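Local coordinates for protein caspase-1 (Spodoptera frugiperda, PDB 1M72) that cleaves proteins as a cysteine endopeptidase and probably acts in the caspase activation cascade that carries out apoptosis, at residues N28-R32 with V264-K268; M34-H40 with L101-T107; I87-A91 with N125-F130; R154-G158 with M245-K250. All blocks are in the same frame, centred on the assembly; numbering follows the deposited sequence.

Contact 1. Residues N28-R32 with V264-K268; sequences NHKHR and VFGKK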
# COMPACT_ATOMS: atom_id res chain seq x y z
N ASN C 28 -7.78 22.41 6.24
CA ASN C 28 -8.44 23.54 6.85
C ASN C 28 -9.39 24.23 5.88
O ASN C 28 -9.50 25.45 5.88
CB ASN C 28 -7.40 24.54 7.41
CG ASN C 28 -8.05 25.66 8.25
OD1 ASN C 28 -9.01 25.42 9.01
ND2 ASN C 28 -7.51 26.88 8.15
N HIS C 29 -10.05 23.44 5.03
CA HIS C 29 -11.03 23.97 4.06
C HIS C 29 -12.35 24.16 4.83
O HIS C 29 -12.47 23.73 5.97
CB HIS C 29 -11.28 22.99 2.90
CG HIS C 29 -10.11 22.85 1.97
ND1 HIS C 29 -10.09 23.42 0.71
CD2 HIS C 29 -8.93 22.19 2.11
CE1 HIS C 29 -8.94 23.12 0.12
NE2 HIS C 29 -8.22 22.37 0.94
N LYS C 30 -13.32 24.81 4.19
CA LYS C 30 -14.61 25.03 4.83
C LYS C 30 -15.21 23.69 5.25
O LYS C 30 -15.70 23.54 6.37
CB LYS C 30 -15.54 25.76 3.84
CG LYS C 30 -16.94 26.01 4.37
CD LYS C 30 -17.88 26.66 3.32
CE LYS C 30 -19.11 27.22 4.06
NZ LYS C 30 -20.17 27.71 3.14
N HIS C 31 -15.21 22.71 4.36
CA HIS C 31 -15.76 21.38 4.73
C HIS C 31 -14.73 20.29 4.72
O HIS C 31 -13.75 20.36 3.98
CB HIS C 31 -16.86 20.96 3.76
CG HIS C 31 -17.91 22.01 3.55
ND1 HIS C 31 -18.83 22.34 4.52
CD2 HIS C 31 -18.15 22.82 2.50
CE1 HIS C 31 -19.60 23.32 4.08
NE2 HIS C 31 -19.21 23.63 2.85
N ARG C 32 -14.97 19.28 5.55
CA ARG C 32 -14.10 18.08 5.58
C ARG C 32 -14.23 17.41 4.19
O ARG C 32 -13.25 17.07 3.52
CB ARG C 32 -14.60 17.10 6.61
CG ARG C 32 -13.82 15.82 6.66
CD ARG C 32 -12.88 15.80 7.86
NE ARG C 32 -11.70 16.63 7.70
CZ ARG C 32 -10.99 17.13 8.71
NH1 ARG C 32 -11.32 16.89 9.99
NH2 ARG C 32 -9.91 17.85 8.44
N VAL C 264 -3.35 14.45 8.68
CA VAL C 264 -3.84 14.58 10.05
C VAL C 264 -5.14 15.36 9.92
O VAL C 264 -5.15 16.48 9.42
CB VAL C 264 -2.83 15.32 10.91
CG1 VAL C 264 -3.51 15.87 12.16
CG2 VAL C 264 -1.69 14.36 11.28
N PHE C 265 -6.26 14.77 10.33
CA PHE C 265 -7.54 15.45 10.19
C PHE C 265 -7.72 16.79 10.92
O PHE C 265 -8.26 17.74 10.33
CB PHE C 265 -8.70 14.50 10.56
CG PHE C 265 -9.02 13.49 9.47
CD1 PHE C 265 -9.37 13.92 8.19
CD2 PHE C 265 -8.94 12.11 9.73
CE1 PHE C 265 -9.65 12.99 7.17
CE2 PHE C 265 -9.21 11.17 8.72
CZ PHE C 265 -9.57 11.60 7.44
N GLY C 266 -7.25 16.85 12.17
CA GLY C 266 -7.39 18.07 12.95
C GLY C 266 -8.84 18.15 13.36
O GLY C 266 -9.52 17.15 13.29
N LYS C 267 -9.29 19.31 13.81
CA LYS C 267 -10.69 19.46 14.17
C LYS C 267 -11.15 20.64 13.34
O LYS C 267 -10.44 21.63 13.22
CB LYS C 267 -10.88 19.81 15.64
CG LYS C 267 -9.97 19.09 16.60
CD LYS C 267 -10.40 19.33 18.05
CE LYS C 267 -11.16 18.13 18.61
NZ LYS C 267 -10.32 16.88 18.69
N LYS C 268 -12.32 20.51 12.73
CA LYS C 268 -12.86 21.59 11.95
C LYS C 268 -13.19 22.74 12.95
O LYS C 268 -12.68 23.88 12.76
CB LYS C 268 -14.12 21.11 11.22
CG LYS C 268 -13.90 19.90 10.29
CD LYS C 268 -13.67 20.31 8.81
CE LYS C 268 -12.42 21.13 8.63
NZ LYS C 268 -12.12 21.48 7.22
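Two cationic side chains, Arg32 and Lys268, join the start of strand 31-39 to the last modelled residues of the chain, and each spends part of its hydrogen-bonding capacity on a backbone carbonyl of the other segment. Lys268 NZ donates to His29 O at 2.6 Å; the long side chain, bent by its chi2 of -96°, curls back over 28-32 to reach it. In the reverse direction Arg32 NH2 donates to Phe265 O at 2.5 Å. An arginine suits this place because its flat guanidinium can bond at its rim while its faces are covered by aliphatic carbon: Phe265 CB lies over one face, 3.6 Å from Arg32 NH1, and Lys268 CG over the opposite face, 4.0 Å from the same NH1. Gly266, with its positive phi, turns the backbone beside the guanidinium edge.

The remaining demands are met by neighbouring residues. Asp99 forms salt bridges to both Arg32 NH2 and Lys268 NZ and also accepts from His29 N, while Arg32 NH1 donates to Leu68 O. The contact is partly buried and largely polar, tying the start of strand 31-39, an inner strand of the caspase central sheet, to the C-terminal tail. Its chemistry implies that Arg32 NH2 and Lys268 NZ, two positive groups 4.4 Å apart, tolerate one another because Asp99 is shared between them and the carbonyl oxygens of His29, Phe265 and Leu68 accept further N-H groups.

Contact 2. Residues M34-H40 with L101-T107; sequences MAIIFNH and LLVAVLT
Strands 34-39 and 101-106 run parallel, their axes 4.6 Å apart and inclined 9°, as neighbours in the caspase central sheet. Both are extended, phi about -80 to -140° and psi about 105 to 145°. The register is one-to-one, from Ala35 facing Leu102 to Asn39 facing Leu106. Met34 O accepts from Leu102 N (3.0 Å). Ala35 CB meets Leu102 CB (4.2 Å). Ile36 straddles Val103, its N bonding Leu102 O and its O Ala104 N, both 2.8 Å. Ile37 (m, t) sets CG1 4.2 Å from Ala104 CB. Phe38 repeats this straddle around Val105, N to Ala104 O (2.8 Å) and O to Leu106 N (3.0 Å); its ring (chi1 m, chi2 91°) lays CE1 4.0 Å from Val103 CG1, facing helix 80-92. Asn39 points oppositely, towards helix 54-67. His40 N closes the ladder on Leu106 O (2.9 Å), beside Thr107, next to His108, catalytic by similarity. Ile36 and Phe38 bond 101-106 while Ala35, Ile37 and Asn39 bond strand 70-76, so two neighbours together satisfy the buried backbone.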
# COMPACT_ATOMS: atom_id res chain seq x y z
N MET C 34 -17.04 14.88 1.47
CA MET C 34 -18.00 13.79 1.38
C MET C 34 -17.39 12.44 1.77
O MET C 34 -16.22 12.15 1.47
CB MET C 34 -18.51 13.68 -0.05
CG MET C 34 -19.31 14.90 -0.50
SD MET C 34 -19.83 14.83 -2.21
CE MET C 34 -20.79 13.23 -2.25
N ALA C 35 -18.21 11.63 2.44
CA ALA C 35 -17.87 10.26 2.82
C ALA C 35 -19.03 9.40 2.28
O ALA C 35 -20.17 9.49 2.76
CB ALA C 35 -17.78 10.13 4.34
N ILE C 36 -18.77 8.60 1.26
CA ILE C 36 -19.82 7.76 0.68
C ILE C 36 -19.65 6.32 1.15
O ILE C 36 -18.60 5.74 0.96
CB ILE C 36 -19.75 7.67 -0.86
CG1 ILE C 36 -19.66 9.02 -1.51
CG2 ILE C 36 -20.98 6.94 -1.35
CD1 ILE C 36 -19.51 8.86 -3.02
N ILE C 37 -20.69 5.76 1.73
CA ILE C 37 -20.61 4.38 2.17
C ILE C 37 -21.55 3.48 1.33
O ILE C 37 -22.76 3.71 1.27
CB ILE C 37 -20.96 4.27 3.67
CG1 ILE C 37 -19.96 5.12 4.49
CG2 ILE C 37 -20.93 2.81 4.11
CD1 ILE C 37 -20.31 5.29 6.02
N PHE C 38 -21.00 2.50 0.65
CA PHE C 38 -21.85 1.59 -0.09
C PHE C 38 -21.88 0.36 0.75
O PHE C 38 -20.94 -0.42 0.78
CB PHE C 38 -21.29 1.27 -1.48
CG PHE C 38 -21.21 2.46 -2.36
CD1 PHE C 38 -20.05 3.23 -2.39
CD2 PHE C 38 -22.30 2.83 -3.14
CE1 PHE C 38 -19.96 4.37 -3.20
CE2 PHE C 38 -22.24 3.97 -3.96
CZ PHE C 38 -21.06 4.75 -4.00
N ASN C 39 -23.00 0.19 1.43
CA ASN C 39 -23.23 -0.94 2.34
C ASN C 39 -24.12 -1.97 1.68
O ASN C 39 -25.26 -1.64 1.29
CB ASN C 39 -23.89 -0.40 3.60
CG ASN C 39 -24.05 -1.44 4.63
OD1 ASN C 39 -25.07 -1.51 5.29
ND2 ASN C 39 -23.04 -2.27 4.79
N HIS C 40 -23.61 -3.20 1.58
CA HIS C 40 -24.34 -4.28 0.90
C HIS C 40 -24.66 -5.41 1.81
O HIS C 40 -23.76 -6.13 2.21
CB HIS C 40 -23.53 -4.86 -0.25
CG HIS C 40 -23.37 -3.90 -1.38
ND1 HIS C 40 -24.34 -3.73 -2.34
CD2 HIS C 40 -22.39 -3.00 -1.65
CE1 HIS C 40 -23.97 -2.75 -3.16
NE2 HIS C 40 -22.80 -2.30 -2.76
N LEU C 101 -11.93 13.35 0.12
CA LEU C 101 -13.06 12.48 -0.25
C LEU C 101 -12.75 11.12 0.35
O LEU C 101 -11.60 10.68 0.36
CB LEU C 101 -13.20 12.33 -1.76
CG LEU C 101 -14.19 11.24 -2.24
CD1 LEU C 101 -15.59 11.77 -2.12
CD2 LEU C 101 -13.87 10.81 -3.70
N LEU C 102 -13.79 10.49 0.88
CA LEU C 102 -13.69 9.18 1.46
C LEU C 102 -14.80 8.33 0.85
O LEU C 102 -15.97 8.73 0.84
CB LEU C 102 -13.91 9.25 2.97
CG LEU C 102 -13.64 7.92 3.70
CD1 LEU C 102 -13.25 8.21 5.18
CD2 LEU C 102 -14.88 6.95 3.61
N VAL C 103 -14.43 7.17 0.31
CA VAL C 103 -15.41 6.24 -0.23
C VAL C 103 -15.20 4.90 0.56
O VAL C 103 -14.05 4.48 0.75
CB VAL C 103 -15.18 5.98 -1.75
CG1 VAL C 103 -16.16 4.95 -2.26
CG2 VAL C 103 -15.27 7.25 -2.54
N ALA C 104 -16.27 4.27 1.03
CA ALA C 104 -16.15 2.97 1.72
C ALA C 104 -17.08 1.93 1.05
O ALA C 104 -18.19 2.25 0.60
CB ALA C 104 -16.51 3.11 3.23
N VAL C 105 -16.64 0.69 0.97
CA VAL C 105 -17.47 -0.33 0.38
C VAL C 105 -17.43 -1.53 1.30
O VAL C 105 -16.37 -1.98 1.68
CB VAL C 105 -16.96 -0.71 -1.04
CG1 VAL C 105 -17.86 -1.80 -1.67
CG2 VAL C 105 -16.97 0.50 -1.93
N LEU C 106 -18.61 -2.01 1.67
CA LEU C 106 -18.78 -3.15 2.59
C LEU C 106 -19.58 -4.19 1.77
O LEU C 106 -20.80 -4.01 1.54
CB LEU C 106 -19.58 -2.71 3.82
CG LEU C 106 -19.25 -1.34 4.43
CD1 LEU C 106 -20.28 -1.03 5.54
CD2 LEU C 106 -17.87 -1.35 5.02
N THR C 107 -18.92 -5.27 1.35
CA THR C 107 -19.58 -6.24 0.46
C THR C 107 -18.83 -7.57 0.28
O THR C 107 -17.87 -7.84 0.99
CB THR C 107 -19.81 -5.55 -0.92
OG1 THR C 107 -20.66 -6.37 -1.73
CG2 THR C 107 -18.48 -5.32 -1.66

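Contact 3. Residues I87-A91 with N125-F130; sequences IQQTA and NLWYYF
This is a buried, largely apolar contact between the C-terminal part of helix 80-92 and a weakly bonded helical turn, about 125-128, with the two residues after it. Segment 87-91 is regular helix (Ala91 N to Ile87 O 2.9 Å). After the turn, Tyr129 (phi/psi -74/0) and Phe130 (-109/11) swing the chain toward that helix, with Phe130 N bonded to Trp127 O at 3.0 Å. The closest CA pairs are Ala91-Phe130, 5.9 Å, and Ile87-Leu126, 7.0 Å. Branched Ile87 (m, m) fills the gap: CG2 lies 3.6 Å from Tyr129 CD1 and 3.8 Å from Phe130 CE2, and CD1 4.2 Å from Leu126 CD2. In the caspase fold helices cover both faces of the central sheet; here Thr90 and Phe130 both rest on Leu101 of strand 98-106. One turn on from Ile87, Ala91 is small enough for close approach, its CB 3.6 Å from Tyr129 CB and 3.5 Å from Phe130 CE1. Phe130 (chi1 m) turns its ring edge to Thr90 CG2, 3.7 Å from CE1. Gln88 (chi1 m) lays CG over the face of the Tyr129 ring (chi1 m), a CH-pi contact 3.7 Å from its centroid and 17° off the normal, while Gln88 NE2 bonds Asn84 OD1.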
# COMPACT_ATOMS: atom_id res chain seq x y z
N ILE C 87 -20.93 7.44 -8.22
CA ILE C 87 -19.50 7.67 -8.19
C ILE C 87 -19.17 8.76 -9.20
O ILE C 87 -18.46 9.70 -8.89
CB ILE C 87 -18.73 6.36 -8.53
CG1 ILE C 87 -18.72 5.43 -7.31
CG2 ILE C 87 -17.30 6.66 -8.97
CD1 ILE C 87 -17.73 5.82 -6.27
N GLN C 88 -19.69 8.63 -10.42
CA GLN C 88 -19.44 9.61 -11.44
C GLN C 88 -19.99 10.98 -11.03
O GLN C 88 -19.34 12.00 -11.20
CB GLN C 88 -20.06 9.18 -12.77
CG GLN C 88 -19.47 7.91 -13.36
CD GLN C 88 -19.44 7.93 -14.89
OE1 GLN C 88 -19.30 8.99 -15.51
NE2 GLN C 88 -19.54 6.75 -15.51
N GLN C 89 -21.18 11.01 -10.46
CA GLN C 89 -21.75 12.29 -10.09
C GLN C 89 -20.92 12.93 -8.99
O GLN C 89 -20.78 14.15 -8.91
CB GLN C 89 -23.18 12.11 -9.61
CG GLN C 89 -24.06 11.28 -10.52
CD GLN C 89 -25.48 11.23 -9.99
OE1 GLN C 89 -25.70 11.09 -8.78
NE2 GLN C 89 -26.46 11.35 -10.90
N THR C 90 -20.38 12.08 -8.12
CA THR C 90 -19.56 12.58 -7.05
C THR C 90 -18.29 13.17 -7.68
O THR C 90 -17.83 14.25 -7.28
CB THR C 90 -19.17 11.46 -6.09
OG1 THR C 90 -20.33 11.06 -5.35
CG2 THR C 90 -18.11 11.93 -5.13
N ALA C 91 -17.74 12.46 -8.67
CA ALA C 91 -16.51 12.91 -9.33
C ALA C 91 -16.74 14.17 -10.15
O ALA C 91 -15.78 14.85 -10.54
CB ALA C 91 -15.97 11.83 -10.21
N ASN C 125 -12.78 0.62 -10.33
CA ASN C 125 -13.84 1.51 -10.71
C ASN C 125 -14.12 2.55 -9.65
O ASN C 125 -14.57 3.63 -10.00
CB ASN C 125 -15.13 0.75 -10.93
CG ASN C 125 -15.13 -0.07 -12.20
OD1 ASN C 125 -16.19 -0.44 -12.66
ND2 ASN C 125 -13.95 -0.41 -12.73
N LEU C 126 -13.88 2.25 -8.37
CA LEU C 126 -14.18 3.20 -7.29
C LEU C 126 -13.34 4.50 -7.32
O LEU C 126 -13.87 5.58 -7.05
CB LEU C 126 -14.06 2.50 -5.91
CG LEU C 126 -15.04 1.34 -5.78
CD1 LEU C 126 -14.51 0.38 -4.73
CD2 LEU C 126 -16.53 1.88 -5.50
N TRP C 127 -12.07 4.39 -7.66
CA TRP C 127 -11.16 5.51 -7.69
C TRP C 127 -10.80 6.04 -9.10
O TRP C 127 -10.24 7.15 -9.23
CB TRP C 127 -9.89 5.15 -6.90
CG TRP C 127 -9.22 3.84 -7.27
CD1 TRP C 127 -8.32 3.64 -8.29
CD2 TRP C 127 -9.32 2.58 -6.57
NE1 TRP C 127 -7.86 2.34 -8.25
CE2 TRP C 127 -8.46 1.67 -7.21
CE3 TRP C 127 -10.06 2.14 -5.45
CZ2 TRP C 127 -8.31 0.33 -6.79
CZ3 TRP C 127 -9.91 0.82 -5.03
CH2 TRP C 127 -9.04 -0.08 -5.70
N TYR C 128 -11.18 5.29 -10.14
CA TYR C 128 -10.89 5.67 -11.51
C TYR C 128 -11.26 7.12 -11.85
O TYR C 128 -10.43 7.85 -12.43
CB TYR C 128 -11.63 4.72 -12.48
CG TYR C 128 -11.57 5.14 -13.94
CD1 TYR C 128 -10.39 4.94 -14.70
CD2 TYR C 128 -12.67 5.75 -14.55
CE1 TYR C 128 -10.34 5.36 -16.07
CE2 TYR C 128 -12.63 6.16 -15.89
CZ TYR C 128 -11.47 5.96 -16.63
OH TYR C 128 -11.46 6.37 -17.92
N TYR C 129 -12.49 7.52 -11.52
CA TYR C 129 -12.98 8.87 -11.80
C TYR C 129 -12.45 10.00 -10.92
O TYR C 129 -12.84 11.17 -11.09
CB TYR C 129 -14.52 8.92 -11.70
CG TYR C 129 -15.23 7.93 -12.59
CD1 TYR C 129 -15.61 6.67 -12.10
CD2 TYR C 129 -15.52 8.24 -13.93
CE1 TYR C 129 -16.25 5.75 -12.91
CE2 TYR C 129 -16.17 7.31 -14.76
CZ TYR C 129 -16.52 6.07 -14.23
OH TYR C 129 -17.13 5.13 -15.02
N PHE C 130 -11.57 9.69 -9.97
CA PHE C 130 -11.08 10.74 -9.12
C PHE C 130 -9.64 11.14 -9.36
O PHE C 130 -9.06 11.87 -8.56
CB PHE C 130 -11.33 10.36 -7.67
CG PHE C 130 -12.78 10.17 -7.36
CD1 PHE C 130 -13.63 11.29 -7.21
CD2 PHE C 130 -13.33 8.88 -7.24
CE1 PHE C 130 -15.01 11.11 -6.95
CE2 PHE C 130 -14.71 8.68 -6.97
CZ PHE C 130 -15.56 9.79 -6.83

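Contact 4. Residues R154-G158 with M245-K250; sequences RLDGG and MMHQQK. With EDO (1,2-ethanediol), chain J.
Segment 154-158 is extended through Leu155 (phi/psi -118/149) and Asp156 (-115/103), then bends at Gly157 (-71/-5) and Gly158 (63/177). Segment 245-250 leaves a 3-10 turn at Met245-Met246, passes Gln248 in a left-handed conformation (60/39) and straightens at Lys250. Both are loops near the caspase active site, the first following Cys150, which is catalytic by similarity; Met246 also packs on the bound peptide. They meet at a single backbone hydrogen bond, Lys250 N to Asp156 O, 2.8 Å. Water 1 links Asp156 N (3.3 Å) to Lys250 O (2.8 Å), and water 2 links Gly157 O (3.2 Å) to Gln248 O (3.0 Å).

Leu155 (m, t) fills an apolar niche, CD1 3.9 Å from Met245 CE and CD2 3.8 Å from Met246 SD. Gln249 (m, m) is held by NE2 to His247 O, 2.8 Å. Asp156 (chi1 t) also receives backbone NH groups of Val178 and His179 of the second subunit, an arrangement consistent with the loop bundle of active caspases, while Lys250 NZ bonds Phe236 O. Asp156 OD1 accepts from Gly158 N at 2.9 Å, an Asx turn, and Gly158 CA then sits 3.6 Å from Lys250 CG, where a CB would clash.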
# COMPACT_ATOMS: atom_id res chain seq x y z
N ARG C 154 -8.08 -17.56 0.08
CA ARG C 154 -6.99 -18.19 0.80
C ARG C 154 -7.14 -17.91 2.32
O ARG C 154 -7.82 -16.95 2.72
CB ARG C 154 -5.64 -17.71 0.24
CG ARG C 154 -5.56 -17.91 -1.27
CD ARG C 154 -4.16 -18.31 -1.72
NE ARG C 154 -4.11 -18.80 -3.12
CZ ARG C 154 -4.84 -19.80 -3.66
NH1 ARG C 154 -5.75 -20.46 -2.94
NH2 ARG C 154 -4.63 -20.16 -4.94
N LEU C 155 -6.56 -18.78 3.15
CA LEU C 155 -6.68 -18.63 4.61
C LEU C 155 -5.31 -18.43 5.19
O LEU C 155 -4.35 -18.93 4.65
CB LEU C 155 -7.30 -19.88 5.25
CG LEU C 155 -8.74 -20.17 4.87
CD1 LEU C 155 -9.02 -21.62 5.12
CD2 LEU C 155 -9.67 -19.27 5.66
N ASP C 156 -5.25 -17.69 6.30
CA ASP C 156 -3.98 -17.40 6.99
C ASP C 156 -4.08 -18.09 8.36
O ASP C 156 -4.77 -17.61 9.28
CB ASP C 156 -3.81 -15.87 7.14
CG ASP C 156 -2.43 -15.47 7.71
OD1 ASP C 156 -1.93 -16.17 8.64
OD2 ASP C 156 -1.85 -14.46 7.23
N GLY C 157 -3.40 -19.23 8.48
CA GLY C 157 -3.46 -19.99 9.72
C GLY C 157 -2.72 -19.34 10.89
O GLY C 157 -2.77 -19.84 12.02
N GLY C 158 -2.05 -18.23 10.61
CA GLY C 158 -1.30 -17.53 11.65
C GLY C 158 -0.16 -18.36 12.24
O GLY C 158 0.04 -19.51 11.88
N MET C 245 -11.09 -26.19 8.80
CA MET C 245 -10.24 -25.39 7.94
C MET C 245 -10.45 -23.86 8.11
O MET C 245 -9.51 -23.09 7.89
CB MET C 245 -10.38 -25.83 6.47
CG MET C 245 -11.44 -25.08 5.66
SD MET C 245 -11.53 -25.37 3.83
CE MET C 245 -9.88 -24.94 3.27
N MET C 246 -11.67 -23.43 8.47
CA MET C 246 -11.99 -22.01 8.67
C MET C 246 -11.75 -21.56 10.13
O MET C 246 -11.90 -20.40 10.49
CB MET C 246 -13.45 -21.74 8.35
CG MET C 246 -13.89 -22.16 6.96
SD MET C 246 -12.91 -21.34 5.72
CE MET C 246 -13.72 -19.63 5.75
N HIS C 247 -11.36 -22.50 10.97
CA HIS C 247 -11.20 -22.23 12.37
C HIS C 247 -9.83 -21.72 12.82
O HIS C 247 -8.81 -22.20 12.37
CB HIS C 247 -11.60 -23.49 13.14
CG HIS C 247 -11.76 -23.27 14.61
ND1 HIS C 247 -12.64 -22.33 15.13
CD2 HIS C 247 -11.13 -23.83 15.67
CE1 HIS C 247 -12.53 -22.33 16.45
NE2 HIS C 247 -11.63 -23.23 16.80
N GLN C 248 -9.84 -20.75 13.74
CA GLN C 248 -8.64 -20.13 14.29
C GLN C 248 -7.79 -19.48 13.23
O GLN C 248 -6.58 -19.56 13.27
CB GLN C 248 -7.79 -21.17 15.03
CG GLN C 248 -8.56 -21.91 16.14
CD GLN C 248 -7.67 -22.87 16.91
OE1 GLN C 248 -8.14 -23.88 17.41
NE2 GLN C 248 -6.37 -22.55 17.00
N GLN C 249 -8.44 -18.84 12.27
CA GLN C 249 -7.69 -18.19 11.21
C GLN C 249 -7.43 -16.72 11.58
O GLN C 249 -8.12 -16.15 12.44
CB GLN C 249 -8.44 -18.33 9.88
CG GLN C 249 -8.75 -19.80 9.55
CD GLN C 249 -7.49 -20.59 9.27
OE1 GLN C 249 -6.79 -20.30 8.32
NE2 GLN C 249 -7.19 -21.59 10.12
N LYS C 250 -6.41 -16.16 10.95
CA LYS C 250 -5.93 -14.79 11.18
C LYS C 250 -6.10 -13.93 9.94
O LYS C 250 -6.42 -14.43 8.84
CB LYS C 250 -4.46 -14.84 11.54
CG LYS C 250 -4.18 -15.73 12.73
CD LYS C 250 -4.74 -15.11 14.00
CE LYS C 250 -3.77 -14.02 14.53
NZ LYS C 250 -4.46 -13.20 15.55
C1 EDO J . -5.29 -12.12 5.72
O1 EDO J . -5.13 -10.83 5.08
C2 EDO J . -3.97 -12.53 6.29
O2 EDO J . -3.13 -12.85 5.21
O HOH W 1 -7.98 -16.19 7.32
O HOH W 2 -4.91 -22.03 13.03

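From the N terminus, contact 1 opens first, at 28-32, and closes last, at 264-268, so the other three nest inside its loop. Strand 31-39 runs straight from contact 1 into contact 2, which closes at 101-107. Before that happens contact 3 opens at 87-91; it closes later, at 125-130, so contacts 2 and 3 cross. They also touch: Thr90 meets Ile36, and Leu126 meets Val105, setting helix 80-92 and the 125-130 turn on one face of the sheet. Contact 4 follows in series, joining the loop after Cys150 to that before strand 254-257; its centre lies about 40 Å from that of contact 1, across the chain.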